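Local coordinates for malonyl CoA:acyl carrier protein malonyltransferase (PDB 1NM2), which probably transfers the malonyl group of malonyl-CoA to holo acyl carrier protein, supplying malonyl-ACP for fatty acid biosynthesis, at residues V148-L153 with G167-A172; G284-A289 with V293-L298. All coordinates share one frame; numbering follows the deposited sequence.

Overall arrangement
Helix-on-sheet packing recurs in both parts of this acyltransferase, with different chemistry in each. Contact 1 lies in the small ferredoxin-like subdomain and sets a helix on an inner strand of its mixed sheet; it is mostly buried and wholly hydrocarbon. Contact 2 belongs to the larger, hydrolase-like core, where a helix meets an edge strand of the parallel sheet. Being only partly buried, it pairs an inner methyl contact with a lysine chain lying over a threonine hydroxyl on the exposed side. The two share no helix or strand, and their centres stand about 23 Å apart, yet the segments touch: Gln168 OE1 of contact 1 packs 3.6 Å from Leu285 CD2 of contact 2.

Contact 1. Residues V148-L153 with G167-A172; sequences VSVAHL and GQIVAA
Leu153 and Val150 of the helix set their methyl groups against Ile169 and Ala171 of the strand, a clear example of how a ferredoxin-like subdomain packs a helix on one face of its sheet. In this βαββαβ arrangement helix 146-155 follows the first strand, 136-143, and lies almost along strand 168-172, the segment axes differing in direction by 6° and coming within 9.6 Å. Ile169 is the main bump on the strand, and its two branches serve different neighbours. CG2 meets Leu153, whereas the longer arm ends in CD1 beside Val150 CG2, 3.9 Å away, the two side chains crossing at about a right angle. Two residues further along, Ala171 is a low point on the same face, and the leucine packs over its methyl. Leu181 of helix 175-183 and Leu141 of the neighbouring strand also pack on Ala171, while Leu158 and Pro160 touch Leu153. With CG between the backbone N and the carbonyl carbon (chi1 67°), Leu153 leans CD2 toward the strand. This single methyl occupies the dip between the strand residues, Leu153 CD2 lying 3.9 Å from Ile169 CG2 and 4.0 Å from Ala171 CB.

Contact 2. Residues G284-A289 with V293-L298; sequences GLAKRA and VKTLAL
A chi1 of 60° in Thr295 sets OG1 between the backbone N and the carbonyl carbon, toward Lys287, and puts CG2 beside the N, toward Ala286. In Lys287, CG stands anti to the carbonyl carbon (chi1 -68°) and the chain beyond is fully extended, carrying its methylenes across the threonine hydroxyl. The methyl branch does the inner packing: Thr295 CG2 lies 3.7 Å from Ala286 CB, a close meeting of two methyls. Toward solvent, Lys287 touches Thr295 OG1 at two points along its length, through CG at 3.6 Å and through CE at 3.4 Å, as the two side chains pass at a slant. The ammonium reaches beyond the hydroxyl, with Lys287 NZ 4.6 Å from Thr295 OG1, making this a contact of the aliphatic chain. These residues join the second and third elements of a beta-alpha-beta unit, in which strand 272-275 leads through helix 281-289 to strand 294-297 at the border of the parallel sheet. Thr283, one turn before Lys287 on the helix, also packs on Thr295, while helix 304-314 receives Leu296 from the strand. Near the end of helix 281-289, Leu285 O accepts two backbone bonds, from Arg288 N at 3.1 Å and from Ala289 N at 2.9 Å.

Contact 1. Residues V148-L153 with G167-A172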
ATOM      1  N   VAL A 148     -22.790  -9.412  -3.432  1.00 19.02           N
ATOM      2  CA  VAL A 148     -24.054  -8.702  -3.248  1.00 18.05           C
ATOM      3  C   VAL A 148     -23.744  -7.252  -2.860  1.00 17.67           C
ATOM      4  O   VAL A 148     -24.407  -6.318  -3.311  1.00 17.18           O
ATOM      5  CB  VAL A 148     -24.906  -9.351  -2.130  1.00 18.59           C
ATOM      6  CG1 VAL A 148     -26.123  -8.487  -1.823  1.00 18.04           C
ATOM      7  CG2 VAL A 148     -25.338 -10.755  -2.556  1.00 20.22           C
ATOM      8  N   SER A 149     -22.729  -7.076  -2.024  1.00 15.65           N
ATOM      9  CA  SER A 149     -22.333  -5.743  -1.585  1.00 17.65           C
ATOM     10  C   SER A 149     -21.834  -4.905  -2.747  1.00 16.42           C
ATOM     11  O   SER A 149     -22.172  -3.730  -2.860  1.00 18.83           O
ATOM     12  CB  SER A 149     -21.245  -5.832  -0.514  1.00 16.66           C
ATOM     13  OG  SER A 149     -21.813  -6.108   0.748  1.00 16.73           O
ATOM     14  N   VAL A 150     -21.022  -5.509  -3.606  1.00 16.42           N
ATOM     15  CA  VAL A 150     -20.494  -4.807  -4.768  1.00 16.70           C
ATOM     16  C   VAL A 150     -21.647  -4.403  -5.687  1.00 17.63           C
ATOM     17  O   VAL A 150     -21.728  -3.256  -6.129  1.00 16.83           O
ATOM     18  CB  VAL A 150     -19.501  -5.699  -5.545  1.00 17.12           C
ATOM     19  CG1 VAL A 150     -19.174  -5.076  -6.902  1.00 16.40           C
ATOM     20  CG2 VAL A 150     -18.228  -5.869  -4.723  1.00 17.98           C
ATOM     21  N   ALA A 151     -22.545  -5.345  -5.962  1.00 16.72           N
ATOM     22  CA  ALA A 151     -23.692  -5.068  -6.824  1.00 15.99           C
ATOM     23  C   ALA A 151     -24.490  -3.878  -6.300  1.00 16.27           C
ATOM     24  O   ALA A 151     -24.846  -2.978  -7.054  1.00 17.42           O
ATOM     25  CB  ALA A 151     -24.591  -6.304  -6.910  1.00 16.28           C
ATOM     26  N   HIS A 152     -24.760  -3.876  -4.997  1.00 17.06           N
ATOM     27  CA  HIS A 152     -25.527  -2.808  -4.368  1.00 17.65           C
ATOM     28  C   HIS A 152     -24.828  -1.451  -4.419  1.00 18.65           C
ATOM     29  O   HIS A 152     -25.403  -0.473  -4.903  1.00 18.53           O
ATOM     30  CB  HIS A 152     -25.828  -3.168  -2.908  1.00 19.21           C
ATOM     31  CG  HIS A 152     -26.719  -2.183  -2.215  1.00 19.35           C
ATOM     32  ND1 HIS A 152     -28.094  -2.229  -2.307  1.00 21.86           N
ATOM     33  CD2 HIS A 152     -26.431  -1.111  -1.439  1.00 20.72           C
ATOM     34  CE1 HIS A 152     -28.614  -1.229  -1.616  1.00 23.01           C
ATOM     35  NE2 HIS A 152     -27.626  -0.536  -1.080  1.00 20.62           N
ATOM     36  N   LEU A 153     -23.597  -1.378  -3.917  1.00 17.67           N
ATOM     37  CA  LEU A 153     -22.878  -0.108  -3.922  1.00 18.35           C
ATOM     38  C   LEU A 153     -22.710   0.442  -5.337  1.00 19.13           C
ATOM     39  O   LEU A 153     -22.846   1.645  -5.551  1.00 17.83           O
ATOM     40  CB  LEU A 153     -21.513  -0.254  -3.237  1.00 18.19           C
ATOM     41  CG  LEU A 153     -20.442  -1.120  -3.898  1.00 19.00           C
ATOM     42  CD1 LEU A 153     -19.638  -0.276  -4.874  1.00 15.41           C
ATOM     43  CD2 LEU A 153     -19.527  -1.700  -2.817  1.00 16.96           C
ATOM     44  N   GLY A 167     -13.403 -11.398   2.236  1.00 28.00           N
ATOM     45  CA  GLY A 167     -14.714 -10.786   2.093  1.00 26.99           C
ATOM     46  C   GLY A 167     -14.785  -9.287   2.330  1.00 25.68           C
ATOM     47  O   GLY A 167     -15.875  -8.713   2.312  1.00 26.74           O
ATOM     48  N   GLN A 168     -13.639  -8.644   2.535  1.00 23.59           N
ATOM     49  CA  GLN A 168     -13.607  -7.207   2.799  1.00 21.36           C
ATOM     50  C   GLN A 168     -13.759  -6.326   1.559  1.00 20.23           C
ATOM     51  O   GLN A 168     -13.074  -6.524   0.550  1.00 19.80           O
ATOM     52  CB  GLN A 168     -12.320  -6.848   3.545  1.00 21.88           C
ATOM     53  CG  GLN A 168     -12.374  -7.169   5.035  1.00 25.67           C
ATOM     54  CD  GLN A 168     -11.058  -6.907   5.740  1.00 27.39           C
ATOM     55  OE1 GLN A 168     -10.322  -5.979   5.388  1.00 29.06           O
ATOM     56  NE2 GLN A 168     -10.759  -7.716   6.753  1.00 27.61           N
ATOM     57  N   ILE A 169     -14.659  -5.347   1.658  1.00 18.17           N
ATOM     58  CA  ILE A 169     -14.951  -4.418   0.567  1.00 16.38           C
ATOM     59  C   ILE A 169     -14.954  -2.955   1.032  1.00 16.41           C
ATOM     60  O   ILE A 169     -15.528  -2.620   2.072  1.00 15.56           O
ATOM     61  CB  ILE A 169     -16.357  -4.691  -0.043  1.00 17.22           C
ATOM     62  CG1 ILE A 169     -16.459  -6.125  -0.577  1.00 17.32           C
ATOM     63  CG2 ILE A 169     -16.648  -3.676  -1.140  1.00 17.16           C
ATOM     64  CD1 ILE A 169     -15.697  -6.378  -1.860  1.00 15.68           C
ATOM     65  N   VAL A 170     -14.315  -2.084   0.260  1.00 16.92           N
ATOM     66  CA  VAL A 170     -14.311  -0.657   0.571  1.00 16.28           C
ATOM     67  C   VAL A 170     -14.973   0.072  -0.593  1.00 17.32           C
ATOM     68  O   VAL A 170     -14.551  -0.062  -1.746  1.00 17.75           O
ATOM     69  CB  VAL A 170     -12.886  -0.092   0.746  1.00 17.56           C
ATOM     70  CG1 VAL A 170     -12.957   1.406   0.968  1.00 15.06           C
ATOM     71  CG2 VAL A 170     -12.196  -0.760   1.926  1.00 18.47           C
ATOM     72  N   ALA A 171     -16.017   0.833  -0.289  1.00 16.80           N
ATOM     73  CA  ALA A 171     -16.739   1.587  -1.309  1.00 17.31           C
ATOM     74  C   ALA A 171     -16.176   3.002  -1.386  1.00 17.25           C
ATOM     75  O   ALA A 171     -15.692   3.532  -0.389  1.00 19.31           O
ATOM     76  CB  ALA A 171     -18.230   1.633  -0.975  1.00 16.37           C
ATOM     77  N   ALA A 172     -16.243   3.605  -2.569  1.00 15.89           N
ATOM     78  CA  ALA A 172     -15.741   4.954  -2.768  1.00 16.32           C
ATOM     79  C   ALA A 172     -16.587   5.702  -3.790  1.00 16.54           C
ATOM     80  O   ALA A 172     -17.073   5.121  -4.761  1.00 17.80           O
ATOM     81  CB  ALA A 172     -14.287   4.912  -3.227  1.00 14.85           C
TER

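Contact 2. Residues G284-A289 with V293-L298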
ATOM      1  N   GLY A 284      -2.693  -9.297   9.051  1.00 19.32           N
ATOM      2  CA  GLY A 284      -3.991  -9.683   9.575  1.00 21.65           C
ATOM      3  C   GLY A 284      -4.848 -10.304   8.482  1.00 21.38           C
ATOM      4  O   GLY A 284      -5.560 -11.286   8.712  1.00 21.18           O
ATOM      5  N   LEU A 285      -4.774  -9.732   7.283  1.00 20.44           N
ATOM      6  CA  LEU A 285      -5.536 -10.240   6.146  1.00 20.45           C
ATOM      7  C   LEU A 285      -5.036 -11.625   5.744  1.00 21.02           C
ATOM      8  O   LEU A 285      -5.826 -12.522   5.436  1.00 21.46           O
ATOM      9  CB  LEU A 285      -5.417  -9.285   4.952  1.00 20.57           C
ATOM     10  CG  LEU A 285      -6.295  -8.028   4.972  1.00 20.91           C
ATOM     11  CD1 LEU A 285      -5.871  -7.066   3.868  1.00 20.26           C
ATOM     12  CD2 LEU A 285      -7.748  -8.433   4.789  1.00 17.52           C
ATOM     13  N   ALA A 286      -3.720 -11.796   5.757  1.00 21.90           N
ATOM     14  CA  ALA A 286      -3.116 -13.066   5.386  1.00 23.29           C
ATOM     15  C   ALA A 286      -3.548 -14.185   6.333  1.00 24.30           C
ATOM     16  O   ALA A 286      -3.819 -15.304   5.894  1.00 24.77           O
ATOM     17  CB  ALA A 286      -1.597 -12.942   5.380  1.00 21.85           C
ATOM     18  N   LYS A 287      -3.617 -13.884   7.627  1.00 25.57           N
ATOM     19  CA  LYS A 287      -4.014 -14.886   8.613  1.00 27.75           C
ATOM     20  C   LYS A 287      -5.431 -15.388   8.361  1.00 28.38           C
ATOM     21  O   LYS A 287      -5.798 -16.490   8.776  1.00 29.11           O
ATOM     22  CB  LYS A 287      -3.914 -14.311  10.031  1.00 26.54           C
ATOM     23  CG  LYS A 287      -2.485 -14.029  10.476  1.00 30.27           C
ATOM     24  CD  LYS A 287      -2.444 -13.379  11.851  1.00 31.63           C
ATOM     25  CE  LYS A 287      -1.029 -12.962  12.213  1.00 34.16           C
ATOM     26  NZ  LYS A 287      -0.988 -12.238  13.512  1.00 36.39           N
ATOM     27  N   ARG A 288      -6.226 -14.577   7.675  1.00 29.07           N
ATOM     28  CA  ARG A 288      -7.599 -14.951   7.370  1.00 29.67           C
ATOM     29  C   ARG A 288      -7.737 -15.650   6.025  1.00 28.41           C
ATOM     30  O   ARG A 288      -8.336 -16.721   5.937  1.00 28.96           O
ATOM     31  CB  ARG A 288      -8.499 -13.714   7.388  1.00 32.25           C
ATOM     32  CG  ARG A 288      -8.710 -13.134   8.771  1.00 37.81           C
ATOM     33  CD  ARG A 288      -9.753 -12.034   8.753  1.00 42.63           C
ATOM     34  NE  ARG A 288     -10.245 -11.746  10.096  1.00 47.79           N
ATOM     35  CZ  ARG A 288     -10.847 -12.639  10.877  1.00 49.48           C
ATOM     36  NH1 ARG A 288     -11.032 -13.881  10.445  1.00 50.20           N
ATOM     37  NH2 ARG A 288     -11.262 -12.294  12.090  1.00 51.22           N
ATOM     38  N   ALA A 289      -7.171 -15.051   4.982  1.00 26.26           N
ATOM     39  CA  ALA A 289      -7.268 -15.605   3.638  1.00 26.21           C
ATOM     40  C   ALA A 289      -6.211 -16.646   3.262  1.00 26.00           C
ATOM     41  O   ALA A 289      -6.400 -17.402   2.312  1.00 28.40           O
ATOM     42  CB  ALA A 289      -7.252 -14.463   2.616  1.00 25.51           C
ATOM     43  N   VAL A 293      -0.127 -20.459   6.164  1.00 25.85           N
ATOM     44  CA  VAL A 293       1.021 -19.646   5.774  1.00 24.33           C
ATOM     45  C   VAL A 293       1.580 -18.887   6.978  1.00 23.87           C
ATOM     46  O   VAL A 293       0.827 -18.240   7.707  1.00 23.04           O
ATOM     47  CB  VAL A 293       0.626 -18.624   4.686  1.00 24.65           C
ATOM     48  CG1 VAL A 293       1.821 -17.761   4.322  1.00 24.62           C
ATOM     49  CG2 VAL A 293       0.103 -19.357   3.456  1.00 24.81           C
ATOM     50  N   LYS A 294       2.890 -18.975   7.197  1.00 22.80           N
ATOM     51  CA  LYS A 294       3.501 -18.267   8.319  1.00 25.41           C
ATOM     52  C   LYS A 294       3.543 -16.788   7.974  1.00 24.95           C
ATOM     53  O   LYS A 294       3.873 -16.419   6.847  1.00 25.81           O
ATOM     54  CB  LYS A 294       4.926 -18.767   8.591  1.00 27.04           C
ATOM     55  CG  LYS A 294       5.005 -20.189   9.124  1.00 32.10           C
ATOM     56  CD  LYS A 294       6.341 -20.464   9.811  1.00 35.94           C
ATOM     57  CE  LYS A 294       6.464 -19.707  11.136  1.00 38.43           C
ATOM     58  NZ  LYS A 294       7.711 -20.047  11.899  1.00 38.38           N
ATOM     59  N   THR A 295       3.194 -15.943   8.934  1.00 23.46           N
ATOM     60  CA  THR A 295       3.197 -14.505   8.703  1.00 23.37           C
ATOM     61  C   THR A 295       3.951 -13.785   9.810  1.00 23.17           C
ATOM     62  O   THR A 295       3.941 -14.215  10.967  1.00 22.66           O
ATOM     63  CB  THR A 295       1.762 -13.931   8.658  1.00 23.23           C
ATOM     64  OG1 THR A 295       1.113 -14.180   9.910  1.00 24.38           O
ATOM     65  CG2 THR A 295       0.957 -14.573   7.545  1.00 24.70           C
ATOM     66  N   LEU A 296       4.609 -12.690   9.449  1.00 21.70           N
ATOM     67  CA  LEU A 296       5.346 -11.892  10.419  1.00 21.43           C
ATOM     68  C   LEU A 296       5.304 -10.436   9.981  1.00 21.96           C
ATOM     69  O   LEU A 296       5.580 -10.116   8.822  1.00 22.66           O
ATOM     70  CB  LEU A 296       6.800 -12.370  10.525  1.00 21.95           C
ATOM     71  CG  LEU A 296       7.659 -11.729  11.628  1.00 21.97           C
ATOM     72  CD1 LEU A 296       8.864 -12.612  11.925  1.00 23.16           C
ATOM     73  CD2 LEU A 296       8.106 -10.339  11.209  1.00 22.74           C
ATOM     74  N   ALA A 297       4.942  -9.558  10.909  1.00 20.01           N
ATOM     75  CA  ALA A 297       4.873  -8.134  10.619  1.00 19.89           C
ATOM     76  C   ALA A 297       6.011  -7.408  11.325  1.00 20.07           C
ATOM     77  O   ALA A 297       6.233  -7.599  12.522  1.00 19.27           O
ATOM     78  CB  ALA A 297       3.530  -7.569  11.078  1.00 17.85           C
ATOM     79  N   LEU A 298       6.746  -6.596  10.575  1.00 20.63           N
ATOM     80  CA  LEU A 298       7.839  -5.820  11.148  1.00 21.43           C
ATOM     81  C   LEU A 298       7.272  -4.521  11.704  1.00 21.87           C
ATOM     82  O   LEU A 298       6.766  -3.684  10.955  1.00 22.87           O
ATOM     83  CB  LEU A 298       8.892  -5.494  10.089  1.00 21.33           C
ATOM     84  CG  LEU A 298       9.725  -6.661   9.558  1.00 23.31           C
ATOM     85  CD1 LEU A 298      10.656  -6.159   8.469  1.00 21.51           C
ATOM     86  CD2 LEU A 298      10.515  -7.292  10.699  1.00 20.84           C
TER